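Local structure of AxyAgu115A (Amphibacillus xylanus NBRC 15112, 6NPS) at residues 796-801 / 939-944; 861-866 / 943-948. The protein probably acts as a family GH115 alpha-glucuronidase, releasing glucuronic acid side groups from arabinoglucuronoxylan. The protein carries 3 engineered substitutions. All coordinates share one frame; numbering follows the deposited sequence.

Contact 1 (796-801 / 939-944); sequences IEAEHF and FALEKI
Backbone bonding joins the end of strand 794-797 to strand 940-948 in antiparallel fashion. Ile796 and Ile944 form a hydrogen-bonded pair: Ile796 N reaches Ile944 O at 2.8 Å, nearly along the C=O axis, and Ile944 N returns to Ile796 O at 2.9 Å in the carbonyl plane. Two residues on, Ala798 N donates to Glu942 O at 3.1 Å, from well above the carbonyl plane. A water 2.7 Å from Glu942 O also lies within hydrogen-bonding distance of Glu797 OE1 and bridges the two. Glu797, its chain bent at chi2 (-92°), has a further partner for OE1 in Thr826; Lys943 crosses it obliquely, and the lysine's NZ is held by the carbonyls of Leu958 and Pro960. Apolar contact is made on the opposite face, where Ile796 CB lies 4.3 Å from Ile944 CB, and next to it, where Ala798 CB sits 3.9 Å from Leu941 CG. The chain then turns away through a type I turn from Glu797 to His800, closed by His800 N to Glu797 O. Across strand 940-948, Glu942 and Lys943 both face Tyr865, making a classic beta bulge in the C-terminal domain of GH115.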
ATOM      1  N   ILE A 796     -12.454 -27.124 -10.610  1.00 35.42           N
ATOM      2  CA  ILE A 796     -13.231 -27.816 -11.636  1.00 39.82           C
ATOM      3  C   ILE A 796     -13.980 -26.766 -12.437  1.00 38.46           C
ATOM      4  O   ILE A 796     -14.764 -26.010 -11.864  1.00 36.43           O
ATOM      5  CB  ILE A 796     -14.244 -28.788 -11.008  1.00 38.50           C
ATOM      6  CG1 ILE A 796     -13.535 -29.880 -10.206  1.00 37.85           C
ATOM      7  CG2 ILE A 796     -15.136 -29.389 -12.088  1.00 38.61           C
ATOM      8  CD1 ILE A 796     -14.473 -30.682  -9.332  1.00 39.52           C
ATOM      9  N   GLU A 797     -13.759 -26.706 -13.749  1.00 39.59           N
ATOM     10  CA  GLU A 797     -14.702 -25.924 -14.542  1.00 37.93           C
ATOM     11  C   GLU A 797     -16.013 -26.702 -14.606  1.00 36.40           C
ATOM     12  O   GLU A 797     -16.023 -27.930 -14.756  1.00 37.80           O
ATOM     13  CB  GLU A 797     -14.166 -25.604 -15.934  1.00 39.86           C
ATOM     14  CG  GLU A 797     -12.739 -25.075 -15.936  1.00 51.65           C
ATOM     15  CD  GLU A 797     -12.595 -23.545 -15.867  1.00 64.13           C
ATOM     16  OE1 GLU A 797     -13.501 -22.822 -15.387  1.00 66.28           O
ATOM     17  OE2 GLU A 797     -11.529 -23.063 -16.308  1.00 71.41           O
ATOM     18  N   ALA A 798     -17.121 -25.983 -14.412  1.00 32.38           N
ATOM     19  CA  ALA A 798     -18.401 -26.629 -14.168  1.00 33.71           C
ATOM     20  C   ALA A 798     -18.819 -27.515 -15.338  1.00 30.88           C
ATOM     21  O   ALA A 798     -19.572 -28.476 -15.156  1.00 34.71           O
ATOM     22  CB  ALA A 798     -19.463 -25.539 -13.872  1.00 34.21           C
ATOM     23  N   GLU A 799     -18.356 -27.202 -16.542  1.00 30.86           N
ATOM     24  CA  GLU A 799     -18.674 -28.023 -17.702  1.00 39.11           C
ATOM     25  C   GLU A 799     -18.043 -29.422 -17.643  1.00 37.40           C
ATOM     26  O   GLU A 799     -18.516 -30.328 -18.340  1.00 35.06           O
ATOM     27  CB  GLU A 799     -18.244 -27.249 -18.950  1.00 47.89           C
ATOM     28  CG  GLU A 799     -17.673 -28.038 -20.058  1.00 59.91           C
ATOM     29  CD  GLU A 799     -16.999 -27.185 -21.116  1.00 64.30           C
ATOM     30  OE1 GLU A 799     -17.357 -25.995 -21.277  1.00 53.77           O
ATOM     31  OE2 GLU A 799     -16.131 -27.743 -21.826  1.00 76.47           O
ATOM     32  N   HIS A 800     -17.054 -29.646 -16.778  1.00 33.07           N
ATOM     33  CA  HIS A 800     -16.371 -30.957 -16.713  1.00 38.01           C
ATOM     34  C   HIS A 800     -16.986 -31.915 -15.688  1.00 39.35           C
ATOM     35  O   HIS A 800     -16.290 -32.603 -14.931  1.00 38.07           O
ATOM     36  CB  HIS A 800     -14.881 -30.742 -16.459  1.00 35.95           C
ATOM     37  CG  HIS A 800     -14.202 -30.078 -17.608  1.00 38.31           C
ATOM     38  ND1 HIS A 800     -13.227 -29.119 -17.459  1.00 40.51           N
ATOM     39  CD2 HIS A 800     -14.405 -30.203 -18.942  1.00 40.71           C
ATOM     40  CE1 HIS A 800     -12.851 -28.681 -18.648  1.00 40.97           C
ATOM     41  NE2 HIS A 800     -13.551 -29.325 -19.565  1.00 42.59           N
ATOM     42  N   PHE A 801     -18.315 -32.023 -15.703  1.00 36.69           N
ATOM     43  CA  PHE A 801     -18.980 -33.059 -14.937  1.00 34.18           C
ATOM     44  C   PHE A 801     -18.791 -34.413 -15.602  1.00 40.54           C
ATOM     45  O   PHE A 801     -18.630 -34.517 -16.821  1.00 41.20           O
ATOM     46  CB  PHE A 801     -20.464 -32.764 -14.798  1.00 38.43           C
ATOM     47  CG  PHE A 801     -21.129 -32.413 -16.079  1.00 35.75           C
ATOM     48  CD1 PHE A 801     -21.318 -31.090 -16.421  1.00 41.33           C
ATOM     49  CD2 PHE A 801     -21.586 -33.399 -16.931  1.00 38.54           C
ATOM     50  CE1 PHE A 801     -21.956 -30.741 -17.598  1.00 39.86           C
ATOM     51  CE2 PHE A 801     -22.218 -33.059 -18.125  1.00 41.70           C
ATOM     52  CZ  PHE A 801     -22.414 -31.709 -18.443  1.00 33.96           C
ATOM     53  N   PHE A 939     -29.615 -19.943 -11.225  1.00 41.38           N
ATOM     54  CA  PHE A 939     -28.393 -20.616 -10.779  1.00 40.34           C
ATOM     55  C   PHE A 939     -27.536 -20.939 -11.997  1.00 40.64           C
ATOM     56  O   PHE A 939     -27.889 -21.810 -12.797  1.00 38.96           O
ATOM     57  CB  PHE A 939     -28.764 -21.865  -9.979  1.00 36.84           C
ATOM     58  CG  PHE A 939     -27.577 -22.669  -9.491  1.00 39.56           C
ATOM     59  CD1 PHE A 939     -26.862 -22.274  -8.373  1.00 45.07           C
ATOM     60  CD2 PHE A 939     -27.192 -23.829 -10.148  1.00 39.53           C
ATOM     61  CE1 PHE A 939     -25.754 -23.025  -7.923  1.00 42.09           C
ATOM     62  CE2 PHE A 939     -26.093 -24.590  -9.709  1.00 42.08           C
ATOM     63  CZ  PHE A 939     -25.383 -24.191  -8.589  1.00 40.52           C
ATOM     64  N   ALA A 940     -26.426 -20.211 -12.170  1.00 37.26           N
ATOM     65  CA  ALA A 940     -25.512 -20.435 -13.285  1.00 35.88           C
ATOM     66  C   ALA A 940     -24.111 -20.632 -12.707  1.00 39.89           C
ATOM     67  O   ALA A 940     -23.536 -19.705 -12.114  1.00 37.23           O
ATOM     68  CB  ALA A 940     -25.543 -19.286 -14.281  1.00 34.17           C
ATOM     69  N   LEU A 941     -23.576 -21.842 -12.858  1.00 32.51           N
ATOM     70  CA  LEU A 941     -22.397 -22.262 -12.121  1.00 33.05           C
ATOM     71  C   LEU A 941     -21.216 -22.303 -13.075  1.00 31.78           C
ATOM     72  O   LEU A 941     -21.278 -22.978 -14.115  1.00 33.26           O
ATOM     73  CB  LEU A 941     -22.628 -23.638 -11.493  1.00 32.06           C
ATOM     74  CG  LEU A 941     -21.455 -24.290 -10.772  1.00 32.97           C
ATOM     75  CD1 LEU A 941     -21.056 -23.579  -9.465  1.00 32.08           C
ATOM     76  CD2 LEU A 941     -21.873 -25.725 -10.442  1.00 32.48           C
ATOM     77  N   GLU A 942     -20.135 -21.619 -12.708  1.00 34.70           N
ATOM     78  CA  GLU A 942     -18.952 -21.495 -13.551  1.00 32.88           C
ATOM     79  C   GLU A 942     -17.799 -22.376 -13.096  1.00 34.44           C
ATOM     80  O   GLU A 942     -17.114 -22.944 -13.945  1.00 34.24           O
ATOM     81  CB  GLU A 942     -18.467 -20.034 -13.605  1.00 33.74           C
ATOM     82  CG  GLU A 942     -19.528 -19.126 -14.284  1.00 42.56           C
ATOM     83  CD  GLU A 942     -19.218 -17.610 -14.290  1.00 50.68           C
ATOM     84  OE1 GLU A 942     -18.028 -17.204 -14.374  1.00 46.01           O
ATOM     85  OE2 GLU A 942     -20.201 -16.822 -14.240  1.00 50.65           O
ATOM     86  N   LYS A 943     -17.553 -22.482 -11.791  1.00 30.89           N
ATOM     87  CA  LYS A 943     -16.371 -23.179 -11.292  1.00 36.08           C
ATOM     88  C   LYS A 943     -16.690 -23.688  -9.895  1.00 33.60           C
ATOM     89  O   LYS A 943     -17.472 -23.076  -9.162  1.00 32.44           O
ATOM     90  CB  LYS A 943     -15.124 -22.244 -11.281  1.00 32.80           C
ATOM     91  CG  LYS A 943     -13.798 -22.950 -10.865  1.00 41.61           C
ATOM     92  CD  LYS A 943     -12.652 -21.950 -10.648  1.00 41.67           C
ATOM     93  CE  LYS A 943     -12.196 -21.362 -11.935  1.00 39.72           C
ATOM     94  NZ  LYS A 943     -10.960 -20.598 -11.691  1.00 41.04           N
ATOM     95  N   ILE A 944     -16.097 -24.830  -9.547  1.00 28.17           N
ATOM     96  CA  ILE A 944     -16.179 -25.409  -8.211  1.00 32.23           C
ATOM     97  C   ILE A 944     -14.752 -25.578  -7.703  1.00 36.90           C
ATOM     98  O   ILE A 944     -13.901 -26.128  -8.411  1.00 34.38           O
ATOM     99  CB  ILE A 944     -16.882 -26.779  -8.226  1.00 33.97           C
ATOM    100  CG1 ILE A 944     -18.221 -26.697  -8.973  1.00 37.97           C
ATOM    101  CG2 ILE A 944     -17.018 -27.315  -6.818  1.00 36.55           C
ATOM    102  CD1 ILE A 944     -18.786 -28.064  -9.375  1.00 39.74           C
TER
HETATM  103  O   HOH W   1     -15.889 -22.353 -16.245  1.00 46.56           O

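Contact 2 (861-866 / 943-948); sequences ELEFYL and KIVIYP
Strands 858-866 and 940-948 run antiparallel here, their segment axes 4.8 Å apart at closest approach, and the backbone groups turned toward the partner strand are paired. Glu863 N to Val945 O and Val945 N to Glu863 O both span 2.9 Å, close to straight. Glu861 N gives to Tyr947 O almost along the C=O axis, while Tyr947 N returns a longer bond to Glu861 O. At the other end Tyr865 N donates to Lys943 O at 2.8 Å; the reverse bond, Lys943 N to Tyr865 O, is weak at 3.5 Å, but Tyr865 O is also met by Glu942 N at the bulge. Glu861 O and Glu863 O each take a second, CA-H...O contact, from Ile946 and Ile944. Outward, Leu862 and Phe864 bond to Thr919 and Thr917 of strand 915-923, and Ile944 to Ile796.

On the face of Glu861, Glu863 and Tyr865, Tyr947 CG sits between backbone N and carbonyl carbon (chi1 51°), which lays one ring face against Glu861 CB, a CH-pi contact with CB 3.8 Å from the ring centroid. Glu861 then bends at chi2 and carries OE2 to a salt bridge with Lys920. The extended Glu863 brings OE1 to the edge of the same ring, 3.9 Å from Tyr947 CE1. Tyr865 lies beside Lys943, whose CD passes over one face of its ring, and Tyr865 CE1 meets Val945 CG2.

The other face is wholly apolar: Leu862 CD1 fits between Ile944 and Ile946, tightly against Ile944 CG2 at 3.4 Å, and Ile944 CG2 touches the edge of the Phe864 ring. Leu930 and Ile932 of strand 926-934 pack here. The chemistry is therefore two-sided, with hydrocarbon facing the domain interior and, on the reverse, aromatic rings among carboxylates and a lysine.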
ATOM      1  N   GLU A 861     -14.025 -27.697   2.342  1.00 39.89           N
ATOM      2  CA  GLU A 861     -14.786 -26.550   1.872  1.00 43.46           C
ATOM      3  C   GLU A 861     -15.120 -26.758   0.403  1.00 43.10           C
ATOM      4  O   GLU A 861     -14.251 -27.118  -0.394  1.00 40.95           O
ATOM      5  CB  GLU A 861     -14.019 -25.242   2.061  1.00 46.25           C
ATOM      6  CG  GLU A 861     -13.839 -24.851   3.519  1.00 60.24           C
ATOM      7  CD  GLU A 861     -15.012 -24.058   4.095  1.00 76.33           C
ATOM      8  OE1 GLU A 861     -16.140 -24.150   3.558  1.00 80.15           O
ATOM      9  OE2 GLU A 861     -14.806 -23.342   5.102  1.00 80.73           O
ATOM     10  N   LEU A 862     -16.385 -26.547   0.064  1.00 38.98           N
ATOM     11  CA  LEU A 862     -16.884 -26.624  -1.298  1.00 42.02           C
ATOM     12  C   LEU A 862     -17.336 -25.219  -1.668  1.00 41.77           C
ATOM     13  O   LEU A 862     -18.273 -24.687  -1.075  1.00 39.52           O
ATOM     14  CB  LEU A 862     -18.022 -27.642  -1.397  1.00 43.43           C
ATOM     15  CG  LEU A 862     -18.814 -27.741  -2.693  1.00 46.01           C
ATOM     16  CD1 LEU A 862     -17.990 -28.415  -3.755  1.00 43.01           C
ATOM     17  CD2 LEU A 862     -20.103 -28.543  -2.448  1.00 47.87           C
ATOM     18  N   GLU A 863     -16.646 -24.614  -2.620  1.00 41.44           N
ATOM     19  CA  GLU A 863     -16.880 -23.241  -3.005  1.00 41.13           C
ATOM     20  C   GLU A 863     -17.390 -23.201  -4.440  1.00 39.20           C
ATOM     21  O   GLU A 863     -16.793 -23.806  -5.334  1.00 37.80           O
ATOM     22  CB  GLU A 863     -15.595 -22.434  -2.864  1.00 44.68           C
ATOM     23  CG  GLU A 863     -15.710 -20.988  -3.340  1.00 51.74           C
ATOM     24  CD  GLU A 863     -14.444 -20.182  -3.070  1.00 63.74           C
ATOM     25  OE1 GLU A 863     -13.329 -20.754  -3.162  1.00 67.71           O
ATOM     26  OE2 GLU A 863     -14.568 -18.980  -2.742  1.00 70.30           O
ATOM     27  N   PHE A 864     -18.497 -22.513  -4.647  1.00 36.36           N
ATOM     28  CA  PHE A 864     -19.046 -22.312  -5.975  1.00 32.75           C
ATOM     29  C   PHE A 864     -18.677 -20.921  -6.454  1.00 36.44           C
ATOM     30  O   PHE A 864     -18.763 -19.947  -5.698  1.00 36.41           O
ATOM     31  CB  PHE A 864     -20.569 -22.433  -5.974  1.00 34.93           C
ATOM     32  CG  PHE A 864     -21.078 -23.793  -5.720  1.00 38.96           C
ATOM     33  CD1 PHE A 864     -20.260 -24.906  -5.840  1.00 41.35           C
ATOM     34  CD2 PHE A 864     -22.420 -23.978  -5.387  1.00 45.72           C
ATOM     35  CE1 PHE A 864     -20.757 -26.176  -5.596  1.00 42.19           C
ATOM     36  CE2 PHE A 864     -22.930 -25.251  -5.157  1.00 41.40           C
ATOM     37  CZ  PHE A 864     -22.096 -26.346  -5.253  1.00 42.03           C
ATOM     38  N   TYR A 865     -18.339 -20.822  -7.721  1.00 32.04           N
ATOM     39  CA  TYR A 865     -18.254 -19.543  -8.412  1.00 30.08           C
ATOM     40  C   TYR A 865     -19.498 -19.438  -9.295  1.00 33.16           C
ATOM     41  O   TYR A 865     -19.698 -20.270 -10.181  1.00 34.16           O
ATOM     42  CB  TYR A 865     -16.985 -19.467  -9.260  1.00 31.43           C
ATOM     43  CG  TYR A 865     -15.705 -19.272  -8.452  1.00 36.45           C
ATOM     44  CD1 TYR A 865     -15.264 -20.245  -7.557  1.00 42.85           C
ATOM     45  CD2 TYR A 865     -14.935 -18.118  -8.607  1.00 39.20           C
ATOM     46  CE1 TYR A 865     -14.064 -20.077  -6.826  1.00 38.42           C
ATOM     47  CE2 TYR A 865     -13.763 -17.936  -7.894  1.00 42.38           C
ATOM     48  CZ  TYR A 865     -13.326 -18.922  -7.012  1.00 44.12           C
ATOM     49  OH  TYR A 865     -12.168 -18.731  -6.291  1.00 48.90           O
ATOM     50  N   LEU A 866     -20.330 -18.426  -9.049  1.00 29.08           N
ATOM     51  CA  LEU A 866     -21.625 -18.294  -9.716  1.00 36.66           C
ATOM     52  C   LEU A 866     -21.755 -16.951 -10.413  1.00 33.70           C
ATOM     53  O   LEU A 866     -21.261 -15.929  -9.926  1.00 32.43           O
ATOM     54  CB  LEU A 866     -22.795 -18.418  -8.725  1.00 40.18           C
ATOM     55  CG  LEU A 866     -22.810 -19.637  -7.828  1.00 50.75           C
ATOM     56  CD1 LEU A 866     -23.808 -19.440  -6.707  1.00 52.47           C
ATOM     57  CD2 LEU A 866     -23.160 -20.881  -8.669  1.00 54.35           C
ATOM     58  N   LYS A 943     -17.553 -22.482 -11.791  1.00 30.89           N
ATOM     59  CA  LYS A 943     -16.371 -23.179 -11.292  1.00 36.08           C
ATOM     60  C   LYS A 943     -16.690 -23.688  -9.895  1.00 33.60           C
ATOM     61  O   LYS A 943     -17.472 -23.076  -9.162  1.00 32.44           O
ATOM     62  CB  LYS A 943     -15.124 -22.244 -11.281  1.00 32.80           C
ATOM     63  CG  LYS A 943     -13.798 -22.950 -10.865  1.00 41.61           C
ATOM     64  CD  LYS A 943     -12.652 -21.950 -10.648  1.00 41.67           C
ATOM     65  CE  LYS A 943     -12.196 -21.362 -11.935  1.00 39.72           C
ATOM     66  NZ  LYS A 943     -10.960 -20.598 -11.691  1.00 41.04           N
ATOM     67  N   ILE A 944     -16.097 -24.830  -9.547  1.00 28.17           N
ATOM     68  CA  ILE A 944     -16.179 -25.409  -8.211  1.00 32.23           C
ATOM     69  C   ILE A 944     -14.752 -25.578  -7.703  1.00 36.90           C
ATOM     70  O   ILE A 944     -13.901 -26.128  -8.411  1.00 34.38           O
ATOM     71  CB  ILE A 944     -16.882 -26.779  -8.226  1.00 33.97           C
ATOM     72  CG1 ILE A 944     -18.221 -26.697  -8.973  1.00 37.97           C
ATOM     73  CG2 ILE A 944     -17.018 -27.315  -6.818  1.00 36.55           C
ATOM     74  CD1 ILE A 944     -18.786 -28.064  -9.375  1.00 39.74           C
ATOM     75  N   VAL A 945     -14.505 -25.176  -6.460  1.00 34.18           N
ATOM     76  CA  VAL A 945     -13.204 -25.365  -5.828  1.00 37.38           C
ATOM     77  C   VAL A 945     -13.410 -26.132  -4.531  1.00 37.12           C
ATOM     78  O   VAL A 945     -14.321 -25.807  -3.766  1.00 36.91           O
ATOM     79  CB  VAL A 945     -12.520 -24.013  -5.570  1.00 37.51           C
ATOM     80  CG1 VAL A 945     -11.177 -24.241  -4.895  1.00 36.39           C
ATOM     81  CG2 VAL A 945     -12.365 -23.252  -6.894  1.00 36.69           C
ATOM     82  N   ILE A 946     -12.563 -27.145  -4.279  1.00 34.88           N
ATOM     83  CA  ILE A 946     -12.661 -27.985  -3.090  1.00 35.73           C
ATOM     84  C   ILE A 946     -11.293 -28.026  -2.408  1.00 39.87           C
ATOM     85  O   ILE A 946     -10.274 -28.269  -3.064  1.00 39.42           O
ATOM     86  CB  ILE A 946     -13.138 -29.417  -3.446  1.00 40.87           C
ATOM     87  CG1 ILE A 946     -14.476 -29.389  -4.229  1.00 40.53           C
ATOM     88  CG2 ILE A 946     -13.240 -30.294  -2.192  1.00 40.37           C
ATOM     89  CD1 ILE A 946     -14.839 -30.773  -4.921  1.00 41.30           C
ATOM     90  N   TYR A 947     -11.269 -27.822  -1.095  1.00 40.90           N
ATOM     91  CA  TYR A 947     -10.002 -27.757  -0.379  1.00 41.82           C
ATOM     92  C   TYR A 947     -10.269 -28.087   1.076  1.00 41.71           C
ATOM     93  O   TYR A 947     -11.404 -27.968   1.537  1.00 42.33           O
ATOM     94  CB  TYR A 947      -9.332 -26.380  -0.518  1.00 40.12           C
ATOM     95  CG  TYR A 947     -10.201 -25.189  -0.186  1.00 48.19           C
ATOM     96  CD1 TYR A 947     -10.995 -24.594  -1.159  1.00 45.11           C
ATOM     97  CD2 TYR A 947     -10.227 -24.651   1.099  1.00 49.29           C
ATOM     98  CE1 TYR A 947     -11.786 -23.486  -0.870  1.00 48.33           C
ATOM     99  CE2 TYR A 947     -11.028 -23.544   1.397  1.00 47.20           C
ATOM    100  CZ  TYR A 947     -11.790 -22.968   0.407  1.00 50.17           C
ATOM    101  OH  TYR A 947     -12.586 -21.884   0.684  1.00 53.88           O
ATOM    102  N   PRO A 948      -9.266 -28.574   1.808  1.00 46.49           N
ATOM    103  CA  PRO A 948      -9.543 -29.035   3.175  1.00 44.08           C
ATOM    104  C   PRO A 948      -9.951 -27.871   4.072  1.00 45.36           C
ATOM    105  O   PRO A 948      -9.591 -26.710   3.839  1.00 44.97           O
ATOM    106  CB  PRO A 948      -8.224 -29.692   3.628  1.00 48.98           C
ATOM    107  CG  PRO A 948      -7.238 -29.556   2.487  1.00 48.78           C
ATOM    108  CD  PRO A 948      -7.955 -29.014   1.284  1.00 45.64           C
TER

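In the fold
Followed from the N terminus, the chain reaches strand 794-797 late, in the C-terminal domain; the end of this strand forms one half of contact 1. Strand 858-866 follows as the first half of contact 2, and both contacts are completed on strand 940-948. Contact 1 therefore closes a loop of 137 residues, and contact 2 a shorter one of 76. The loops cross slightly instead of nesting, since contact 2 ends a few residues beyond contact 1 with Lys943 and Ile944 common to both. Strand 940-948 is thus flanked by 794-797 and 858-866, the contact centres lying about 10 Å apart. Leu941 and Phe939 also pack on Leu866, binding the two regions within the domain.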